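Local coordinates for protein heat-inducible transcription repressor HrcA (Thermotoga maritima, PDB 1STZ) that probably represses transcription of the class I heat-shock operons, grpE-dnaK-dnaJ and groELS, by binding DNA, at residues N125-L130 and R319-I324; Q260-S265 and I279-L284; K21-I26 and L65-Q70. All blocks are in the same frame, centred on the assembly; numbering follows the deposited sequence.

Interaction 1: residues N125-L130 and R319-I324; sequences NLLARL and RVFEYI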
ATOM      1  N   ASN A 125      -5.923  -1.516  11.741  1.00 20.86           N
ATOM      2  CA  ASN A 125      -4.558  -1.909  11.531  1.00 21.09           C
ATOM      3  C   ASN A 125      -3.699  -0.853  10.834  1.00 20.87           C
ATOM      4  O   ASN A 125      -2.524  -0.695  11.190  1.00 20.04           O
ATOM      5  CB  ASN A 125      -4.503  -3.266  10.851  1.00 21.74           C
ATOM      6  CG  ASN A 125      -4.813  -4.411  11.842  1.00 25.31           C
ATOM      7  OD1 ASN A 125      -3.981  -4.760  12.677  1.00 28.15           O
ATOM      8  ND2 ASN A 125      -6.033  -4.940  11.790  1.00 28.97           N
ATOM      9  N   LEU A 126      -4.265  -0.120   9.872  1.00 19.62           N
ATOM     10  CA  LEU A 126      -3.504   0.937   9.214  1.00 19.07           C
ATOM     11  C   LEU A 126      -3.274   2.109  10.197  1.00 18.42           C
ATOM     12  O   LEU A 126      -2.189   2.680  10.255  1.00 16.81           O
ATOM     13  CB  LEU A 126      -4.217   1.441   7.967  1.00 18.67           C
ATOM     14  CG  LEU A 126      -3.441   2.505   7.182  1.00 19.87           C
ATOM     15  CD1 LEU A 126      -2.139   1.951   6.623  1.00 19.51           C
ATOM     16  CD2 LEU A 126      -4.268   3.061   6.029  1.00 22.25           C
ATOM     17  N   LEU A 127      -4.317   2.447  10.944  1.00 18.01           N
ATOM     18  CA  LEU A 127      -4.265   3.490  11.946  1.00 18.73           C
ATOM     19  C   LEU A 127      -3.199   3.175  13.019  1.00 18.55           C
ATOM     20  O   LEU A 127      -2.397   4.029  13.355  1.00 18.03           O
ATOM     21  CB  LEU A 127      -5.641   3.655  12.607  1.00 18.93           C
ATOM     22  CG  LEU A 127      -6.165   4.998  13.127  1.00 21.89           C
ATOM     23  CD1 LEU A 127      -7.195   4.816  14.245  1.00 23.48           C
ATOM     24  CD2 LEU A 127      -5.146   5.975  13.535  1.00 22.63           C
ATOM     25  N   ALA A 128      -3.227   1.962  13.562  1.00 19.34           N
ATOM     26  CA  ALA A 128      -2.253   1.509  14.564  1.00 20.19           C
ATOM     27  C   ALA A 128      -0.835   1.543  14.020  1.00 21.25           C
ATOM     28  O   ALA A 128       0.090   2.022  14.681  1.00 22.65           O
ATOM     29  CB  ALA A 128      -2.577   0.080  15.023  1.00 19.83           C
ATOM     30  N   ARG A 129      -0.660   1.023  12.816  1.00 21.71           N
ATOM     31  CA  ARG A 129       0.661   0.982  12.198  1.00 23.16           C
ATOM     32  C   ARG A 129       1.281   2.358  11.960  1.00 22.72           C
ATOM     33  O   ARG A 129       2.444   2.572  12.287  1.00 24.53           O
ATOM     34  CB  ARG A 129       0.601   0.235  10.884  1.00 23.60           C
ATOM     35  CG  ARG A 129       1.940   0.101  10.222  1.00 26.89           C
ATOM     36  CD  ARG A 129       2.004  -1.021   9.229  1.00 30.49           C
ATOM     37  NE  ARG A 129       0.923  -0.947   8.249  1.00 33.98           N
ATOM     38  CZ  ARG A 129       0.917  -1.591   7.080  1.00 36.79           C
ATOM     39  NH1 ARG A 129       1.948  -2.358   6.718  1.00 39.23           N
ATOM     40  NH2 ARG A 129      -0.128  -1.467   6.261  1.00 37.08           N
ATOM     41  N   LEU A 130       0.502   3.287  11.429  1.00 21.59           N
ATOM     42  CA  LEU A 130       1.008   4.598  11.032  1.00 20.99           C
ATOM     43  C   LEU A 130       1.257   5.544  12.212  1.00 20.28           C
ATOM     44  O   LEU A 130       1.998   6.497  12.082  1.00 20.83           O
ATOM     45  CB  LEU A 130       0.033   5.267  10.067  1.00 20.52           C
ATOM     46  CG  LEU A 130      -0.230   4.573   8.741  1.00 21.21           C
ATOM     47  CD1 LEU A 130      -1.056   5.477   7.843  1.00 20.71           C
ATOM     48  CD2 LEU A 130       1.074   4.148   8.063  1.00 22.43           C
ATOM     49  N   ARG A 319      -3.841  13.767  11.821  1.00 17.75           N
ATOM     50  CA  ARG A 319      -4.057  13.648  10.389  1.00 17.63           C
ATOM     51  C   ARG A 319      -4.511  12.244   9.990  1.00 16.97           C
ATOM     52  O   ARG A 319      -5.442  12.097   9.214  1.00 16.47           O
ATOM     53  CB  ARG A 319      -2.770  13.998   9.675  1.00 18.43           C
ATOM     54  CG  ARG A 319      -2.776  13.860   8.174  1.00 21.13           C
ATOM     55  CD  ARG A 319      -1.398  13.522   7.633  1.00 23.97           C
ATOM     56  NE  ARG A 319      -0.413  14.375   8.262  1.00 28.68           N
ATOM     57  CZ  ARG A 319       0.818  14.035   8.624  1.00 28.97           C
ATOM     58  NH1 ARG A 319       1.324  12.833   8.398  1.00 27.00           N
ATOM     59  NH2 ARG A 319       1.569  14.947   9.211  1.00 31.23           N
ATOM     60  N   VAL A 320      -3.822  11.234  10.495  1.00 16.06           N
ATOM     61  CA  VAL A 320      -4.098   9.857  10.161  1.00 16.69           C
ATOM     62  C   VAL A 320      -5.464   9.432  10.717  1.00 17.21           C
ATOM     63  O   VAL A 320      -6.207   8.743  10.037  1.00 16.83           O
ATOM     64  CB  VAL A 320      -2.998   8.915  10.685  1.00 16.79           C
ATOM     65  CG1 VAL A 320      -3.390   7.475  10.526  1.00 18.16           C
ATOM     66  CG2 VAL A 320      -1.722   9.151   9.950  1.00 17.13           C
ATOM     67  N   PHE A 321      -5.797   9.898  11.919  1.00 17.77           N
ATOM     68  CA  PHE A 321      -7.010   9.496  12.628  1.00 18.37           C
ATOM     69  C   PHE A 321      -8.189  10.079  11.923  1.00 18.71           C
ATOM     70  O   PHE A 321      -9.117   9.373  11.581  1.00 18.55           O
ATOM     71  CB  PHE A 321      -6.946   9.972  14.064  1.00 18.74           C
ATOM     72  CG  PHE A 321      -8.054   9.467  14.961  1.00 18.46           C
ATOM     73  CD1 PHE A 321      -7.890   8.301  15.676  1.00 18.32           C
ATOM     74  CD2 PHE A 321      -9.200  10.227  15.177  1.00 17.45           C
ATOM     75  CE1 PHE A 321      -8.861   7.862  16.558  1.00 19.34           C
ATOM     76  CE2 PHE A 321     -10.189   9.796  16.060  1.00 18.43           C
ATOM     77  CZ  PHE A 321     -10.030   8.607  16.736  1.00 19.49           C
ATOM     78  N   GLU A 322      -8.123  11.371  11.647  1.00 19.09           N
ATOM     79  CA  GLU A 322      -9.171  12.036  10.912  1.00 19.94           C
ATOM     80  C   GLU A 322      -9.429  11.439   9.499  1.00 18.86           C
ATOM     81  O   GLU A 322     -10.581  11.247   9.110  1.00 18.25           O
ATOM     82  CB  GLU A 322      -8.879  13.532  10.809  1.00 20.82           C
ATOM     83  CG  GLU A 322     -10.024  14.278  10.161  1.00 24.67           C
ATOM     84  CD  GLU A 322      -9.837  15.785  10.077  1.00 31.04           C
ATOM     85  OE1 GLU A 322      -8.715  16.258   9.772  1.00 35.42           O
ATOM     86  OE2 GLU A 322     -10.849  16.497  10.272  1.00 34.56           O
ATOM     87  N   TYR A 323      -8.380  11.165   8.732  1.00 18.07           N
ATOM     88  CA  TYR A 323      -8.553  10.540   7.407  1.00 18.45           C
ATOM     89  C   TYR A 323      -9.305   9.214   7.495  1.00 18.92           C
ATOM     90  O   TYR A 323     -10.264   9.007   6.771  1.00 19.76           O
ATOM     91  CB  TYR A 323      -7.206  10.321   6.720  1.00 18.12           C
ATOM     92  CG  TYR A 323      -7.285   9.934   5.257  1.00 17.64           C
ATOM     93  CD1 TYR A 323      -7.288  10.907   4.253  1.00 18.61           C
ATOM     94  CD2 TYR A 323      -7.339   8.603   4.868  1.00 17.08           C
ATOM     95  CE1 TYR A 323      -7.345  10.555   2.920  1.00 17.13           C
ATOM     96  CE2 TYR A 323      -7.396   8.249   3.533  1.00 15.94           C
ATOM     97  CZ  TYR A 323      -7.408   9.217   2.572  1.00 16.41           C
ATOM     98  OH  TYR A 323      -7.452   8.847   1.255  1.00 16.67           O
ATOM     99  N   ILE A 324      -8.886   8.334   8.402  1.00 20.21           N
ATOM    100  CA  ILE A 324      -9.461   6.990   8.499  1.00 20.68           C
ATOM    101  C   ILE A 324     -10.904   7.040   8.981  1.00 20.36           C
ATOM    102  O   ILE A 324     -11.754   6.319   8.456  1.00 20.20           O
ATOM    103  CB  ILE A 324      -8.607   6.055   9.420  1.00 20.51           C
ATOM    104  CG1 ILE A 324      -7.475   5.413   8.638  1.00 23.56           C
ATOM    105  CG2 ILE A 324      -9.408   4.843   9.901  1.00 20.62           C
ATOM    106  CD1 ILE A 324      -6.370   6.241   8.437  1.00 25.88           C
TER
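Leu127 and Val320 have the closest CA atoms across two antiparallel helices, whose short segments run at 172° to one another with axes 9.9 Å apart at their closest. The contact between them is made by apolar side chains, and Leu127 carries most of it because its two methyls reach different partners. CD2 of Leu127 meets CG1 of Val320 at 3.8 Å, while CD1 of Leu127 lies 3.8 Å from CD1 of the Phe321 ring, approaching it obliquely. Val320 carries CG1 anti to its backbone N (chi1 171°), and this torsion sets that one methyl against both leucines. From the other leucine, one helical turn further on, CD1 of Leu130 comes within 4.1 Å of Val320 CG1, the two side chains crossing at about a right angle. Leu127 and Phe321 both rest on Val304 and Leu306 of strand 299-309, so the helices share a footing on the five-stranded antiparallel sheet of what is probably a GAF-like domain. An alanine in place of Leu127 would probably open a gap between Val320 and the Phe321 ring, leaving the ring freer to shift against the sheet. At the margin the chemistry changes: Arg319 forms salt bridges with Asp102 and with Glu180 of the second subunit, and Leu130 packs on Leu182 of that subunit. Dispersion and burial of hydrocarbon therefore hold helix 116-131 to helix 314-334, with no directional bond between the two segments, while the salt bridges of Arg319 lie at the border, where the second subunit also packs.

Interaction 2: residues Q260-S265 and I279-L284; sequences QKFLES and IGRKKL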
ATOM      1  N   GLN A 260     -16.657   0.420  29.576  1.00 21.68           N
ATOM      2  CA  GLN A 260     -17.320   1.126  28.475  1.00 22.18           C
ATOM      3  C   GLN A 260     -17.840   2.515  28.849  1.00 21.44           C
ATOM      4  O   GLN A 260     -17.743   3.436  28.058  1.00 21.54           O
ATOM      5  CB  GLN A 260     -18.453   0.323  27.835  1.00 22.92           C
ATOM      6  CG  GLN A 260     -18.672   0.783  26.395  1.00 24.51           C
ATOM      7  CD  GLN A 260     -19.952   0.304  25.774  1.00 29.02           C
ATOM      8  OE1 GLN A 260     -20.982   0.161  26.448  1.00 32.04           O
ATOM      9  NE2 GLN A 260     -19.907   0.057  24.468  1.00 29.72           N
ATOM     10  N   LYS A 261     -18.377   2.644  30.045  1.00 21.11           N
ATOM     11  CA  LYS A 261     -18.813   3.927  30.583  1.00 21.65           C
ATOM     12  C   LYS A 261     -17.661   4.941  30.586  1.00 20.81           C
ATOM     13  O   LYS A 261     -17.842   6.079  30.197  1.00 20.81           O
ATOM     14  CB  LYS A 261     -19.351   3.732  32.000  1.00 22.19           C
ATOM     15  CG  LYS A 261     -20.574   4.565  32.348  1.00 26.14           C
ATOM     16  CD  LYS A 261     -21.893   3.843  32.042  1.00 29.23           C
ATOM     17  CE  LYS A 261     -22.880   3.907  33.222  1.00 31.77           C
ATOM     18  NZ  LYS A 261     -22.435   3.142  34.437  1.00 33.33           N
ATOM     19  N   PHE A 262     -16.480   4.515  31.026  1.00 19.76           N
ATOM     20  CA  PHE A 262     -15.284   5.334  30.937  1.00 19.25           C
ATOM     21  C   PHE A 262     -14.903   5.660  29.486  1.00 18.96           C
ATOM     22  O   PHE A 262     -14.643   6.813  29.164  1.00 18.77           O
ATOM     23  CB  PHE A 262     -14.121   4.669  31.671  1.00 18.87           C
ATOM     24  CG  PHE A 262     -12.820   5.353  31.463  1.00 19.21           C
ATOM     25  CD1 PHE A 262     -12.598   6.621  32.000  1.00 21.20           C
ATOM     26  CD2 PHE A 262     -11.821   4.752  30.725  1.00 20.27           C
ATOM     27  CE1 PHE A 262     -11.380   7.268  31.801  1.00 20.94           C
ATOM     28  CE2 PHE A 262     -10.623   5.393  30.508  1.00 21.94           C
ATOM     29  CZ  PHE A 262     -10.399   6.650  31.055  1.00 22.57           C
ATOM     30  N   LEU A 263     -14.877   4.673  28.598  1.00 19.00           N
ATOM     31  CA  LEU A 263     -14.558   4.954  27.193  1.00 19.36           C
ATOM     32  C   LEU A 263     -15.517   5.965  26.592  1.00 19.92           C
ATOM     33  O   LEU A 263     -15.106   6.841  25.819  1.00 19.47           O
ATOM     34  CB  LEU A 263     -14.578   3.688  26.329  1.00 19.69           C
ATOM     35  CG  LEU A 263     -13.390   2.739  26.402  1.00 20.62           C
ATOM     36  CD1 LEU A 263     -13.598   1.620  25.364  1.00 22.59           C
ATOM     37  CD2 LEU A 263     -12.070   3.464  26.153  1.00 21.39           C
ATOM     38  N   GLU A 264     -16.798   5.840  26.930  1.00 20.17           N
ATOM     39  CA  GLU A 264     -17.818   6.734  26.396  1.00 21.00           C
ATOM     40  C   GLU A 264     -17.615   8.171  26.886  1.00 20.69           C
ATOM     41  O   GLU A 264     -17.907   9.114  26.148  1.00 21.22           O
ATOM     42  CB  GLU A 264     -19.239   6.241  26.748  1.00 21.75           C
ATOM     43  CG  GLU A 264     -19.702   5.091  25.850  1.00 24.67           C
ATOM     44  CD  GLU A 264     -21.076   4.514  26.197  1.00 28.76           C
ATOM     45  OE1 GLU A 264     -21.721   4.981  27.162  1.00 31.35           O
ATOM     46  OE2 GLU A 264     -21.515   3.572  25.487  1.00 32.79           O
ATOM     47  N   SER A 265     -17.122   8.329  28.118  1.00 19.35           N
ATOM     48  CA  SER A 265     -16.870   9.647  28.708  1.00 18.88           C
ATOM     49  C   SER A 265     -15.704  10.378  28.035  1.00 19.55           C
ATOM     50  O   SER A 265     -15.612  11.589  28.128  1.00 19.05           O
ATOM     51  CB  SER A 265     -16.584   9.524  30.216  1.00 18.68           C
ATOM     52  OG  SER A 265     -15.244   9.094  30.470  1.00 17.07           O
ATOM     53  N   ILE A 279      -7.465  12.738  30.552  1.00 17.98           N
ATOM     54  CA  ILE A 279      -8.120  11.437  30.404  1.00 18.04           C
ATOM     55  C   ILE A 279      -9.083  11.136  31.568  1.00 17.37           C
ATOM     56  O   ILE A 279     -10.173  10.626  31.366  1.00 16.18           O
ATOM     57  CB  ILE A 279      -7.058  10.314  30.231  1.00 18.34           C
ATOM     58  CG1 ILE A 279      -6.312  10.529  28.919  1.00 19.34           C
ATOM     59  CG2 ILE A 279      -7.706   8.913  30.234  1.00 17.55           C
ATOM     60  CD1 ILE A 279      -5.266   9.475  28.622  1.00 22.07           C
ATOM     61  N   GLY A 280      -8.673  11.486  32.773  1.00 17.76           N
ATOM     62  CA  GLY A 280      -9.530  11.397  33.935  1.00 17.93           C
ATOM     63  C   GLY A 280      -9.196  10.286  34.894  1.00 18.18           C
ATOM     64  O   GLY A 280      -9.883  10.154  35.901  1.00 18.97           O
ATOM     65  N   ARG A 281      -8.165   9.491  34.610  1.00 18.42           N
ATOM     66  CA  ARG A 281      -7.740   8.437  35.551  1.00 18.93           C
ATOM     67  C   ARG A 281      -6.235   8.449  35.643  1.00 19.29           C
ATOM     68  O   ARG A 281      -5.548   8.349  34.607  1.00 18.27           O
ATOM     69  CB  ARG A 281      -8.239   7.076  35.086  1.00 19.51           C
ATOM     70  CG  ARG A 281      -9.757   6.957  35.183  1.00 20.71           C
ATOM     71  CD  ARG A 281     -10.314   5.542  35.210  1.00 22.06           C
ATOM     72  NE  ARG A 281     -11.741   5.591  35.532  1.00 22.35           N
ATOM     73  CZ  ARG A 281     -12.652   4.696  35.166  1.00 22.56           C
ATOM     74  NH1 ARG A 281     -12.309   3.631  34.478  1.00 22.69           N
ATOM     75  NH2 ARG A 281     -13.930   4.858  35.513  1.00 23.77           N
ATOM     76  N   LYS A 282      -5.726   8.607  36.863  1.00 19.67           N
ATOM     77  CA  LYS A 282      -4.284   8.719  37.108  1.00 20.99           C
ATOM     78  C   LYS A 282      -3.479   7.544  36.515  1.00 20.46           C
ATOM     79  O   LYS A 282      -2.374   7.724  36.060  1.00 20.99           O
ATOM     80  CB  LYS A 282      -3.981   8.815  38.613  1.00 21.51           C
ATOM     81  CG  LYS A 282      -4.209  10.188  39.205  1.00 26.14           C
ATOM     82  CD  LYS A 282      -3.258  11.235  38.621  1.00 31.23           C
ATOM     83  CE  LYS A 282      -3.065  12.449  39.531  1.00 33.67           C
ATOM     84  NZ  LYS A 282      -4.153  13.467  39.384  1.00 36.84           N
ATOM     85  N   LYS A 283      -4.046   6.351  36.521  1.00 20.32           N
ATOM     86  CA  LYS A 283      -3.358   5.169  36.002  1.00 20.75           C
ATOM     87  C   LYS A 283      -3.018   5.275  34.512  1.00 19.82           C
ATOM     88  O   LYS A 283      -2.129   4.585  34.027  1.00 18.75           O
ATOM     89  CB  LYS A 283      -4.210   3.918  36.256  1.00 21.19           C
ATOM     90  CG  LYS A 283      -4.176   3.480  37.700  1.00 23.29           C
ATOM     91  CD  LYS A 283      -4.917   2.145  37.896  1.00 26.40           C
ATOM     92  CE  LYS A 283      -4.656   1.526  39.271  1.00 27.03           C
ATOM     93  NZ  LYS A 283      -3.706   2.314  40.109  1.00 27.67           N
ATOM     94  N   LEU A 284      -3.726   6.153  33.807  1.00 19.10           N
ATOM     95  CA  LEU A 284      -3.530   6.372  32.390  1.00 18.79           C
ATOM     96  C   LEU A 284      -2.841   7.713  32.054  1.00 18.97           C
ATOM     97  O   LEU A 284      -2.830   8.133  30.900  1.00 18.02           O
ATOM     98  CB  LEU A 284      -4.882   6.253  31.681  1.00 18.76           C
ATOM     99  CG  LEU A 284      -5.682   4.958  31.946  1.00 19.67           C
ATOM    100  CD1 LEU A 284      -7.074   5.047  31.395  1.00 20.49           C
ATOM    101  CD2 LEU A 284      -4.964   3.756  31.334  1.00 20.78           C
TER
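Phe262 offers one ring face to Arg281, whose guanidinium lies flat on it, the planes only 13° apart and the centres separated by 4.3 Å. The arginine chain, extended from CG to NE, runs antiparallel to the phenylalanine side chain, placing CD over the same face in a CH-pi contact 4.2 Å from the centroid and bringing NH1 to 3.5 Å from Phe262 CB. At the ring edge, in its plane, CG2 of Ile279 touches CZ of Phe262 at 3.6 Å, and the carbonyl O of Ile279 also sits near that plane, beside CE1. Leu284 arrives obliquely, its CD1 3.7 Å from CE2 of the ring. The CB of Phe262 already points at the loop, and with CG anti to the backbone N (chi1 172°) the ring carries on in that direction. NH1 of Arg281 also forms salt bridges with Glu256 and Asp259, which are likely to fix the turn of the guanidinium over the ring. Within the helix, the hydroxyl of Ser265 donates to Phe262 O at 2.7 Å, in the carbonyl plane and on a lone pair. Between Ile279 and Arg281, Gly280 has a positive phi (107°), where any side chain would collide with the carbonyl O of Ile279. The result is a stacked arginine-aromatic pair that ties helix 260-266 to the connection between the antiparallel strands 272-275 and 287-296 of this probably GAF-like domain.

Interaction 3: residues K21-I26 and L65-Q70; sequences KVLYCI and LGYIYQ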
ATOM      1  N   LYS A  21       7.166  30.439  20.497  1.00 21.17           N
ATOM      2  CA  LYS A  21       8.039  29.677  19.617  1.00 20.87           C
ATOM      3  C   LYS A  21       9.014  28.837  20.426  1.00 20.39           C
ATOM      4  O   LYS A  21       9.253  27.694  20.084  1.00 20.63           O
ATOM      5  CB  LYS A  21       8.783  30.599  18.661  1.00 21.11           C
ATOM      6  CG  LYS A  21       7.852  31.386  17.727  1.00 22.39           C
ATOM      7  CD  LYS A  21       8.167  31.163  16.244  1.00 24.29           C
ATOM      8  CE  LYS A  21       9.294  32.065  15.733  1.00 24.74           C
ATOM      9  NZ  LYS A  21       9.244  32.269  14.247  1.00 25.17           N
ATOM     10  N   VAL A  22       9.537  29.378  21.520  1.00 19.67           N
ATOM     11  CA  VAL A  22      10.449  28.625  22.378  1.00 19.27           C
ATOM     12  C   VAL A  22       9.747  27.389  22.977  1.00 18.93           C
ATOM     13  O   VAL A  22      10.328  26.307  23.052  1.00 18.65           O
ATOM     14  CB  VAL A  22      11.018  29.503  23.520  1.00 19.02           C
ATOM     15  CG1 VAL A  22      11.825  28.660  24.495  1.00 19.06           C
ATOM     16  CG2 VAL A  22      11.883  30.630  22.959  1.00 19.47           C
ATOM     17  N   LEU A  23       8.498  27.550  23.390  1.00 18.53           N
ATOM     18  CA  LEU A  23       7.749  26.448  23.974  1.00 18.92           C
ATOM     19  C   LEU A  23       7.493  25.394  22.906  1.00 19.04           C
ATOM     20  O   LEU A  23       7.609  24.200  23.148  1.00 18.15           O
ATOM     21  CB  LEU A  23       6.421  26.952  24.531  1.00 18.92           C
ATOM     22  CG  LEU A  23       5.759  26.195  25.685  1.00 20.52           C
ATOM     23  CD1 LEU A  23       4.242  26.327  25.640  1.00 21.07           C
ATOM     24  CD2 LEU A  23       6.172  24.757  25.834  1.00 19.78           C
ATOM     25  N   TYR A  24       7.149  25.866  21.716  1.00 19.18           N
ATOM     26  CA  TYR A  24       6.889  24.998  20.585  1.00 19.92           C
ATOM     27  C   TYR A  24       8.123  24.154  20.245  1.00 19.89           C
ATOM     28  O   TYR A  24       8.017  22.944  20.048  1.00 19.20           O
ATOM     29  CB  TYR A  24       6.473  25.857  19.394  1.00 20.45           C
ATOM     30  CG  TYR A  24       6.070  25.075  18.196  1.00 22.57           C
ATOM     31  CD1 TYR A  24       6.914  24.955  17.111  1.00 25.06           C
ATOM     32  CD2 TYR A  24       4.835  24.452  18.147  1.00 25.88           C
ATOM     33  CE1 TYR A  24       6.538  24.248  16.000  1.00 27.10           C
ATOM     34  CE2 TYR A  24       4.450  23.740  17.045  1.00 27.57           C
ATOM     35  CZ  TYR A  24       5.307  23.640  15.979  1.00 27.57           C
ATOM     36  OH  TYR A  24       4.922  22.916  14.899  1.00 30.90           O
ATOM     37  N   CYS A  25       9.299  24.780  20.215  1.00 20.09           N
ATOM     38  CA  CYS A  25      10.521  24.053  19.859  1.00 20.64           C
ATOM     39  C   CYS A  25      10.887  23.004  20.904  1.00 20.08           C
ATOM     40  O   CYS A  25      11.272  21.899  20.543  1.00 20.14           O
ATOM     41  CB  CYS A  25      11.694  25.004  19.624  1.00 20.44           C
ATOM     42  SG  CYS A  25      11.617  25.758  17.989  1.00 25.24           S
ATOM     43  N   ILE A  26      10.761  23.358  22.181  1.00 19.40           N
ATOM     44  CA  ILE A  26      11.048  22.443  23.280  1.00 19.73           C
ATOM     45  C   ILE A  26      10.217  21.166  23.145  1.00 19.97           C
ATOM     46  O   ILE A  26      10.758  20.068  23.187  1.00 20.00           O
ATOM     47  CB  ILE A  26      10.772  23.134  24.651  1.00 19.63           C
ATOM     48  CG1 ILE A  26      11.879  24.143  24.968  1.00 20.11           C
ATOM     49  CG2 ILE A  26      10.654  22.114  25.789  1.00 19.61           C
ATOM     50  CD1 ILE A  26      11.479  25.219  25.949  1.00 20.78           C
ATOM     51  N   LEU A  65       4.614  29.443  34.553  1.00 19.29           N
ATOM     52  CA  LEU A  65       3.233  29.328  34.084  1.00 19.57           C
ATOM     53  C   LEU A  65       2.779  27.878  33.923  1.00 19.65           C
ATOM     54  O   LEU A  65       1.631  27.624  33.567  1.00 19.97           O
ATOM     55  CB  LEU A  65       3.055  30.074  32.766  1.00 19.57           C
ATOM     56  CG  LEU A  65       3.297  31.582  32.838  1.00 20.73           C
ATOM     57  CD1 LEU A  65       3.142  32.182  31.447  1.00 21.36           C
ATOM     58  CD2 LEU A  65       2.358  32.249  33.826  1.00 20.70           C
ATOM     59  N   GLY A  66       3.680  26.937  34.188  1.00 19.89           N
ATOM     60  CA  GLY A  66       3.339  25.522  34.282  1.00 19.84           C
ATOM     61  C   GLY A  66       3.394  24.735  32.987  1.00 19.79           C
ATOM     62  O   GLY A  66       2.828  23.649  32.922  1.00 20.63           O
ATOM     63  N   TYR A  67       4.061  25.275  31.969  1.00 19.41           N
ATOM     64  CA  TYR A  67       4.163  24.644  30.650  1.00 19.34           C
ATOM     65  C   TYR A  67       5.249  23.577  30.578  1.00 19.41           C
ATOM     66  O   TYR A  67       5.175  22.675  29.736  1.00 20.07           O
ATOM     67  CB  TYR A  67       4.427  25.702  29.568  1.00 19.04           C
ATOM     68  CG  TYR A  67       3.219  26.561  29.261  1.00 18.71           C
ATOM     69  CD1 TYR A  67       3.171  27.904  29.620  1.00 17.92           C
ATOM     70  CD2 TYR A  67       2.111  26.014  28.632  1.00 18.58           C
ATOM     71  CE1 TYR A  67       2.052  28.676  29.339  1.00 18.85           C
ATOM     72  CE2 TYR A  67       0.990  26.781  28.348  1.00 18.95           C
ATOM     73  CZ  TYR A  67       0.967  28.096  28.698  1.00 19.87           C
ATOM     74  OH  TYR A  67      -0.155  28.825  28.414  1.00 22.22           O
ATOM     75  N   ILE A  68       6.251  23.694  31.454  1.00 19.26           N
ATOM     76  CA  ILE A  68       7.402  22.793  31.487  1.00 18.85           C
ATOM     77  C   ILE A  68       7.900  22.585  32.915  1.00 18.90           C
ATOM     78  O   ILE A  68       7.639  23.402  33.793  1.00 18.82           O
ATOM     79  CB  ILE A  68       8.545  23.353  30.630  1.00 18.89           C
ATOM     80  CG1 ILE A  68       9.028  24.712  31.161  1.00 19.31           C
ATOM     81  CG2 ILE A  68       8.123  23.472  29.171  1.00 19.26           C
ATOM     82  CD1 ILE A  68      10.277  25.249  30.438  1.00 20.58           C
ATOM     83  N   TYR A  69       8.637  21.505  33.140  1.00 18.76           N
ATOM     84  CA  TYR A  69       9.275  21.259  34.433  1.00 18.74           C
ATOM     85  C   TYR A  69      10.727  20.808  34.301  1.00 18.85           C
ATOM     86  O   TYR A  69      11.166  20.407  33.249  1.00 18.02           O
ATOM     87  CB  TYR A  69       8.470  20.238  35.256  1.00 18.66           C
ATOM     88  CG  TYR A  69       8.583  18.788  34.836  1.00 18.49           C
ATOM     89  CD1 TYR A  69       9.467  17.928  35.464  1.00 20.13           C
ATOM     90  CD2 TYR A  69       7.763  18.261  33.832  1.00 20.83           C
ATOM     91  CE1 TYR A  69       9.554  16.585  35.089  1.00 20.83           C
ATOM     92  CE2 TYR A  69       7.841  16.921  33.454  1.00 19.32           C
ATOM     93  CZ  TYR A  69       8.730  16.100  34.084  1.00 20.23           C
ATOM     94  OH  TYR A  69       8.806  14.796  33.709  1.00 24.25           O
ATOM     95  N   GLN A  70      11.445  20.858  35.416  1.00 19.84           N
ATOM     96  CA  GLN A  70      12.840  20.456  35.481  1.00 20.76           C
ATOM     97  C   GLN A  70      12.941  19.108  36.203  1.00 21.41           C
ATOM     98  O   GLN A  70      12.711  19.046  37.406  1.00 21.32           O
ATOM     99  CB  GLN A  70      13.648  21.525  36.217  1.00 20.44           C
ATOM    100  CG  GLN A  70      15.106  21.180  36.369  1.00 20.96           C
ATOM    101  CD  GLN A  70      15.882  22.167  37.209  1.00 21.35           C
ATOM    102  OE1 GLN A  70      17.053  22.400  36.947  1.00 22.16           O
ATOM    103  NE2 GLN A  70      15.243  22.733  38.231  1.00 22.33           N
TER
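Leu23 of helix 17-33 reaches Tyr67 and Ile68, on the chain that leaves helix 52-64. Its CB points toward that chain, and with CG anti to the backbone N (chi1 -153°) the branch point reaches 4.1 Å from CB of Tyr67. There the two methyls part. CD1 settles obliquely against the tyrosine ring, 3.7 Å from Tyr67 CD2, in an off-centre CH-pi contact whose direction is tilted 30° from the ring normal. CD2 goes instead to Ile68, meeting its CG2 at 4.1 Å. The same isoleucine methyl also has CG2 of Ile26 at 4.4 Å, so Ile68 is approached from two successive turns of the helix. Gly66, with positive phi, closes helix 52-64 in a Schellman motif and turns the chain into the short strand 68-69, which pairs with strand 78-79. Leu62 of helix 52-64 touches both Leu23 and Ile68, and Lys82 makes a cation-pi contact with Tyr67. This layout is that of a winged-helix domain, the DNA-binding type expected for HrcA. Its wing is thus attached at its root by apolar contacts, a methyl on a ring and methyl on methyl, which depend on fit and burial rather than on bonds of fixed direction.

Overall arrangement
The three contacts illustrate how chemistry follows position in a fold. All three are largely buried, but interaction 1 lies nearest the centre of the chain and joins two long helices, whereas interactions 2 and 3 each bind a helix to largely irregular chain. Interactions 1 and 2 belong to the same domain, the second nested within the loop the first closes, with centres about 22 Å apart. Interaction 3 closes earlier in the sequence, in the winged-helix part, its centre about 28 Å from that of interaction 1. Between their own segments, interactions 1 and 3 rest on apolar packing, the latter with a CH-pi contact; interaction 2, with a partly exposed arginine, adds a charged stack.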